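Local coordinates for exosome complex component Rrp42 (Methanothermobacter thermautotrophicus, PDB 2WNR), which probably serves as a non-catalytic component of the archaeal RNA-degrading exosome and contributes to structuring the active site of its partner Rrp41, at residues T12-S15 against I16-I20; Q260-E263 against Y264-S268; K23-I26 against D27-L31. All coordinates share one frame; numbering follows the deposited sequence.

How the contacts relate
Contacts 1 and 3 are neighbours early in the chain, their centres about 11 Å apart; contact 2 lies on the C-terminal helix 244-268, with centres about 33 Å from contact 1 and 24 Å from contact 3. Along the chain come contact 1 on helix 11-21, contact 3 in the following loop, then contact 2. The handover from 1 to 3 is a Schellman motif, Glu24 N reaching back to Leu19 O, with Leu19 packing on Ile26 and Ile20 on Leu31. All three lean on one antiparallel sheet: Ile20 on strands 193-201 and 204-207, Leu31 on 204-207, and Leu261 and Ile262 on 193-201. Both chain ends thus pack on this RNase PH-family sheet without touching each other.

Contact 1 (T12-S15 against I16-I20); sequences TRKS and ITDLI
From Thr12 to Ile20 the backbone runs as one turn after another of alpha helix: Ile16 N bonds to Thr12 O at 2.9 Å and Asp18 N to Lys14 O, also at 2.9 Å, both almost straight, while the link from Leu19 N to Ser15 O is weak. Thr17 folds its hydroxyl back along the helix. With OG1 turned beside its own backbone N (chi1 -79°), it stands 2.8 Å from Arg13 O. Ile16 follows the same pattern in hydrocarbon: CG1 rests 3.3 Å from Thr12 O. One turn apart, Lys14 and Asp18 form a loose pair of opposite charges. Their side chains cross at a slant, CE of Lys14 lying 3.9 Å from OD1 of Asp18, but NZ stays 4.8 Å from that same OD1, so no salt bridge forms, though they probably attract. Arg13 and Ser15 turn their polar ends toward the start of the helix, Arg13 NE to the carboxylate of Glu10 and Ser15 OG to Ile11 O. The helix is amphipathic: Lys14, Ser15 and Asp18 lie on its exposed side, whereas Ile16 packs on Ile216, Thr17 on Ile201 of strand 193-201, and Ile20 on that strand and on Val206 of strand 204-207.

Contact 2 (Q260-E263 against Y264-S268); sequences QLIE and YLDKS
The carboxylate of Asp266 lies with one face over Ile262 O, which sits 3.1 Å from CG, and the Ile262 methyl CG2 lies over the same face, 4.0 Å from OD2. This is an i to i+4 contact on helix 244-268, the last helix of this RNase PH-family chain. Lying beside its backbone N (chi1 -69°), the Asp266 carboxylate is brought back over the preceding turn, where its oxygens and Ile262 O, all acceptors, are merely close; OD1 instead makes a salt bridge with Lys192. The other carboxylate, Glu263, meets its partner through one oxygen: OE2 is 3.0 Å from Lys267 NZ, a salt bridge whose hydrogen bond is weak. The two side chains lie side by side, pointing the same way, and the Lys267 methylenes pass over the backbone, CG 3.1 Å from Glu263 O. The ring of Tyr264 leaves the preceding turn and packs on Ile39, while OH bonds to Ile37 O, tying the helix to strand 37-41. Leu265 packs against helix 150-164, and its N bonds to Leu261 O at 2.9 Å. Tyr264 O takes two donors from Ser268, N and OG, on opposite faces of its carbonyl plane, OG at 3.1 Å.

Contact 3 (K23-I26 against D27-L31); sequences KERI and DGRSL
Ser30 O is gripped by two nitrogens of Arg25: NE and NH2 each stand 3.2 Å from it, a side-on fork with the oxygen lying in the guanidinium plane. NH2 comes in the plane of the carbonyl, NE tilted from it. To reach across, the Arg25 chain bends at chi2 (-147°) and again at chi3, and its CG packs 4.2 Å from Leu31 CD2. Arg29 runs out straight instead and lays its guanidinium over one face of Arg25's, the planes 42° apart. Asp27 holds Arg29 at the edge of its guanidinium, its OD2 offering the syn lone pair to Arg29 NE at 2.7 Å. Arg25 to Gly28 form a type I beta turn, closed by Gly28 N bonding to Arg25 O at 2.8 Å; Gly28 has the positive phi (75°) that favours glycine. An alanine at Arg25 is likely to leave Ser30 O without both of its donors, the face of Arg29 without its cover and Arg29 freer to turn. Lys23, the C-prime residue of the Schellman motif ending helix 11-21, sends NZ to Glu204. Arg25 NH1 makes a salt bridge with Glu213, its NH2 bonds to Leu207 O, and Arg29 NH2 to the carbonyls of Glu33 and Asp208. Two arginine cations this close are thus probably tolerable because Asp27 pairs with Arg29, Glu213 with Arg25, and several carbonyls accept from both.

Contact 1 (T12-S15 against I16-I20)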
# COMPACT_ATOMS: atom_id res chain seq x y z
N THR A 12 -34.69 20.27 -8.75
CA THR A 12 -33.64 21.23 -8.37
C THR A 12 -32.84 21.71 -9.57
O THR A 12 -32.60 22.92 -9.69
CB THR A 12 -32.67 20.67 -7.30
OG1 THR A 12 -32.87 19.26 -7.15
CG2 THR A 12 -32.90 21.37 -5.96
N ARG A 13 -32.46 20.78 -10.46
CA ARG A 13 -31.72 21.14 -11.68
C ARG A 13 -32.47 22.08 -12.62
O ARG A 13 -31.84 22.89 -13.29
CB ARG A 13 -31.22 19.90 -12.44
CG ARG A 13 -30.01 20.20 -13.35
CD ARG A 13 -29.56 18.99 -14.16
NE ARG A 13 -28.86 18.02 -13.32
CZ ARG A 13 -27.55 17.76 -13.40
NH1 ARG A 13 -27.01 16.87 -12.58
NH2 ARG A 13 -26.77 18.38 -14.29
N LYS A 14 -33.79 21.97 -12.68
CA LYS A 14 -34.57 22.92 -13.48
C LYS A 14 -34.75 24.27 -12.74
O LYS A 14 -34.57 25.33 -13.36
CB LYS A 14 -35.91 22.33 -13.94
CG LYS A 14 -36.90 23.37 -14.49
CD LYS A 14 -37.82 22.84 -15.59
CE LYS A 14 -38.57 24.00 -16.25
NZ LYS A 14 -39.59 23.56 -17.24
N SER A 15 -35.08 24.21 -11.45
CA SER A 15 -35.26 25.41 -10.61
C SER A 15 -34.04 26.33 -10.62
O SER A 15 -34.16 27.53 -10.92
CB SER A 15 -35.60 25.05 -9.16
OG SER A 15 -36.22 23.78 -9.06
N ILE A 16 -32.87 25.78 -10.30
CA ILE A 16 -31.61 26.54 -10.26
C ILE A 16 -31.18 26.98 -11.67
O ILE A 16 -30.45 27.97 -11.82
CB ILE A 16 -30.47 25.76 -9.55
CG1 ILE A 16 -30.90 25.28 -8.16
CG2 ILE A 16 -29.20 26.62 -9.43
CD1 ILE A 16 -29.86 24.45 -7.41
N THR A 17 -31.63 26.27 -12.69
CA THR A 17 -31.28 26.61 -14.07
C THR A 17 -32.08 27.80 -14.59
O THR A 17 -31.51 28.75 -15.13
CB THR A 17 -31.35 25.38 -15.00
OG1 THR A 17 -30.16 24.60 -14.82
CG2 THR A 17 -31.46 25.77 -16.47
N ASP A 18 -33.40 27.76 -14.41
CA ASP A 18 -34.29 28.85 -14.82
C ASP A 18 -33.87 30.18 -14.19
O ASP A 18 -33.89 31.22 -14.84
CB ASP A 18 -35.74 28.53 -14.47
CG ASP A 18 -36.40 27.59 -15.48
OD1 ASP A 18 -37.63 27.70 -15.68
OD2 ASP A 18 -35.69 26.74 -16.07
N LEU A 19 -33.46 30.12 -12.92
CA LEU A 19 -32.98 31.27 -12.17
C LEU A 19 -31.74 31.89 -12.83
O LEU A 19 -31.72 33.10 -13.11
CB LEU A 19 -32.67 30.83 -10.74
CG LEU A 19 -32.58 31.83 -9.58
CD1 LEU A 19 -33.95 32.15 -8.99
CD2 LEU A 19 -31.69 31.21 -8.53
N ILE A 20 -30.72 31.07 -13.08
CA ILE A 20 -29.46 31.52 -13.68
C ILE A 20 -29.61 31.94 -15.14
O ILE A 20 -28.86 32.81 -15.60
CB ILE A 20 -28.35 30.46 -13.53
CG1 ILE A 20 -27.82 30.46 -12.09
CG2 ILE A 20 -27.19 30.73 -14.49
CD1 ILE A 20 -27.17 29.18 -11.67

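Contact 2 (Q260-E263 against Y264-S268)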
# COMPACT_ATOMS: atom_id res chain seq x y z
N GLN A 260 -8.04 41.98 -9.90
CA GLN A 260 -8.81 42.42 -8.73
C GLN A 260 -8.45 41.57 -7.52
O GLN A 260 -8.11 42.10 -6.46
CB GLN A 260 -10.31 42.36 -9.01
CG GLN A 260 -10.81 43.40 -10.02
CD GLN A 260 -12.27 43.19 -10.44
OE1 GLN A 260 -12.67 43.61 -11.52
NE2 GLN A 260 -13.05 42.54 -9.59
N LEU A 261 -8.53 40.25 -7.68
CA LEU A 261 -8.12 39.28 -6.66
C LEU A 261 -6.67 39.48 -6.18
O LEU A 261 -6.37 39.29 -5.00
CB LEU A 261 -8.31 37.85 -7.18
CG LEU A 261 -9.72 37.26 -7.38
CD1 LEU A 261 -9.63 35.81 -7.82
CD2 LEU A 261 -10.57 37.37 -6.12
N ILE A 262 -5.79 39.87 -7.11
CA ILE A 262 -4.37 40.08 -6.81
C ILE A 262 -4.12 41.27 -5.87
O ILE A 262 -3.26 41.19 -4.99
CB ILE A 262 -3.54 40.18 -8.12
CG1 ILE A 262 -3.15 38.77 -8.59
CG2 ILE A 262 -2.30 41.10 -7.97
CD1 ILE A 262 -2.52 38.73 -9.96
N GLU A 263 -4.87 42.35 -6.05
CA GLU A 263 -4.72 43.47 -5.13
C GLU A 263 -5.44 43.23 -3.81
O GLU A 263 -5.12 43.85 -2.81
CB GLU A 263 -5.11 44.81 -5.78
CG GLU A 263 -6.60 45.16 -5.82
CD GLU A 263 -6.82 46.66 -5.96
OE1 GLU A 263 -7.07 47.14 -7.10
OE2 GLU A 263 -6.73 47.37 -4.94
N TYR A 264 -6.40 42.30 -3.80
CA TYR A 264 -7.08 41.91 -2.57
C TYR A 264 -6.17 41.04 -1.71
O TYR A 264 -6.18 41.14 -0.48
CB TYR A 264 -8.40 41.19 -2.84
CG TYR A 264 -9.22 40.96 -1.58
CD1 TYR A 264 -10.10 41.95 -1.11
CD2 TYR A 264 -9.12 39.78 -0.86
CE1 TYR A 264 -10.84 41.76 0.05
CE2 TYR A 264 -9.86 39.57 0.31
CZ TYR A 264 -10.72 40.57 0.75
OH TYR A 264 -11.46 40.38 1.90
N LEU A 265 -5.41 40.17 -2.36
CA LEU A 265 -4.41 39.37 -1.68
C LEU A 265 -3.29 40.25 -1.11
O LEU A 265 -2.88 40.06 0.04
CB LEU A 265 -3.84 38.27 -2.60
CG LEU A 265 -2.60 37.48 -2.17
CD1 LEU A 265 -2.71 36.92 -0.75
CD2 LEU A 265 -2.34 36.37 -3.14
N ASP A 266 -2.81 41.21 -1.91
CA ASP A 266 -1.74 42.11 -1.49
C ASP A 266 -2.13 42.96 -0.29
O ASP A 266 -1.30 43.20 0.60
CB ASP A 266 -1.29 43.02 -2.64
CG ASP A 266 -0.57 42.26 -3.77
OD1 ASP A 266 -0.10 41.12 -3.53
OD2 ASP A 266 -0.48 42.82 -4.89
N LYS A 267 -3.39 43.40 -0.27
CA LYS A 267 -3.93 44.26 0.78
C LYS A 267 -4.17 43.51 2.10
O LYS A 267 -4.00 44.08 3.18
CB LYS A 267 -5.23 44.94 0.31
CG LYS A 267 -4.99 46.09 -0.67
CD LYS A 267 -6.29 46.64 -1.25
CE LYS A 267 -6.02 47.94 -2.00
NZ LYS A 267 -7.26 48.71 -2.31
N SER A 268 -4.54 42.23 1.99
CA SER A 268 -4.74 41.38 3.16
C SER A 268 -3.43 40.99 3.86
O SER A 268 -3.44 40.47 4.98
CB SER A 268 -5.51 40.11 2.78
OG SER A 268 -6.85 40.41 2.47

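Contact 3 (K23-I26 against D27-L31)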
# COMPACT_ATOMS: atom_id res chain seq x y z
N LYS A 23 -30.65 35.35 -15.09
CA LYS A 23 -29.57 36.19 -14.55
C LYS A 23 -29.51 36.41 -13.04
O LYS A 23 -29.00 37.43 -12.58
CB LYS A 23 -29.51 37.54 -15.29
CG LYS A 23 -28.58 37.55 -16.50
CD LYS A 23 -29.26 36.99 -17.74
CE LYS A 23 -28.25 36.77 -18.85
NZ LYS A 23 -28.90 36.26 -20.09
N GLU A 24 -29.99 35.44 -12.26
CA GLU A 24 -29.86 35.54 -10.80
C GLU A 24 -29.49 34.21 -10.13
O GLU A 24 -29.69 33.14 -10.70
CB GLU A 24 -31.09 36.20 -10.14
CG GLU A 24 -32.43 35.52 -10.37
CD GLU A 24 -33.59 36.46 -10.13
OE1 GLU A 24 -34.31 36.31 -9.12
OE2 GLU A 24 -33.78 37.38 -10.96
N ARG A 25 -28.94 34.31 -8.93
CA ARG A 25 -28.48 33.13 -8.21
C ARG A 25 -29.20 32.99 -6.89
O ARG A 25 -29.75 33.96 -6.37
CB ARG A 25 -26.97 33.18 -8.00
CG ARG A 25 -26.20 33.20 -9.29
CD ARG A 25 -24.91 32.48 -9.12
NE ARG A 25 -23.76 33.37 -9.15
CZ ARG A 25 -22.51 32.98 -8.92
NH1 ARG A 25 -22.23 31.72 -8.61
NH2 ARG A 25 -21.53 33.87 -8.97
N ILE A 26 -29.20 31.78 -6.35
CA ILE A 26 -29.87 31.48 -5.09
C ILE A 26 -29.49 32.45 -3.97
O ILE A 26 -30.37 33.00 -3.29
CB ILE A 26 -29.67 29.99 -4.69
CG1 ILE A 26 -30.93 29.17 -5.04
CG2 ILE A 26 -29.29 29.82 -3.20
CD1 ILE A 26 -32.20 29.58 -4.26
N ASP A 27 -28.19 32.69 -3.80
CA ASP A 27 -27.71 33.60 -2.76
C ASP A 27 -27.71 35.07 -3.22
O ASP A 27 -27.24 35.95 -2.51
CB ASP A 27 -26.33 33.18 -2.25
CG ASP A 27 -25.24 33.35 -3.28
OD1 ASP A 27 -25.51 33.19 -4.49
OD2 ASP A 27 -24.09 33.64 -2.87
N GLY A 28 -28.24 35.30 -4.42
CA GLY A 28 -28.50 36.65 -4.93
C GLY A 28 -27.32 37.47 -5.40
O GLY A 28 -27.33 38.69 -5.25
N ARG A 29 -26.31 36.83 -5.97
CA ARG A 29 -25.17 37.57 -6.53
C ARG A 29 -25.21 37.64 -8.05
O ARG A 29 -26.00 36.95 -8.70
CB ARG A 29 -23.82 37.03 -6.04
CG ARG A 29 -23.80 35.55 -5.81
CD ARG A 29 -22.48 35.10 -5.21
NE ARG A 29 -22.49 33.65 -5.01
CZ ARG A 29 -21.61 32.80 -5.52
NH1 ARG A 29 -21.74 31.52 -5.26
NH2 ARG A 29 -20.59 33.23 -6.27
N SER A 30 -24.37 38.52 -8.60
CA SER A 30 -24.20 38.64 -10.05
C SER A 30 -23.70 37.31 -10.59
O SER A 30 -23.21 36.46 -9.83
CB SER A 30 -23.20 39.76 -10.37
OG SER A 30 -22.79 39.73 -11.73
N LEU A 31 -23.82 37.13 -11.90
CA LEU A 31 -23.33 35.93 -12.55
C LEU A 31 -21.81 35.79 -12.47
O LEU A 31 -21.30 34.69 -12.37
CB LEU A 31 -23.79 35.87 -14.01
CG LEU A 31 -25.18 35.30 -14.30
CD1 LEU A 31 -25.22 34.82 -15.75
CD2 LEU A 31 -25.57 34.17 -13.36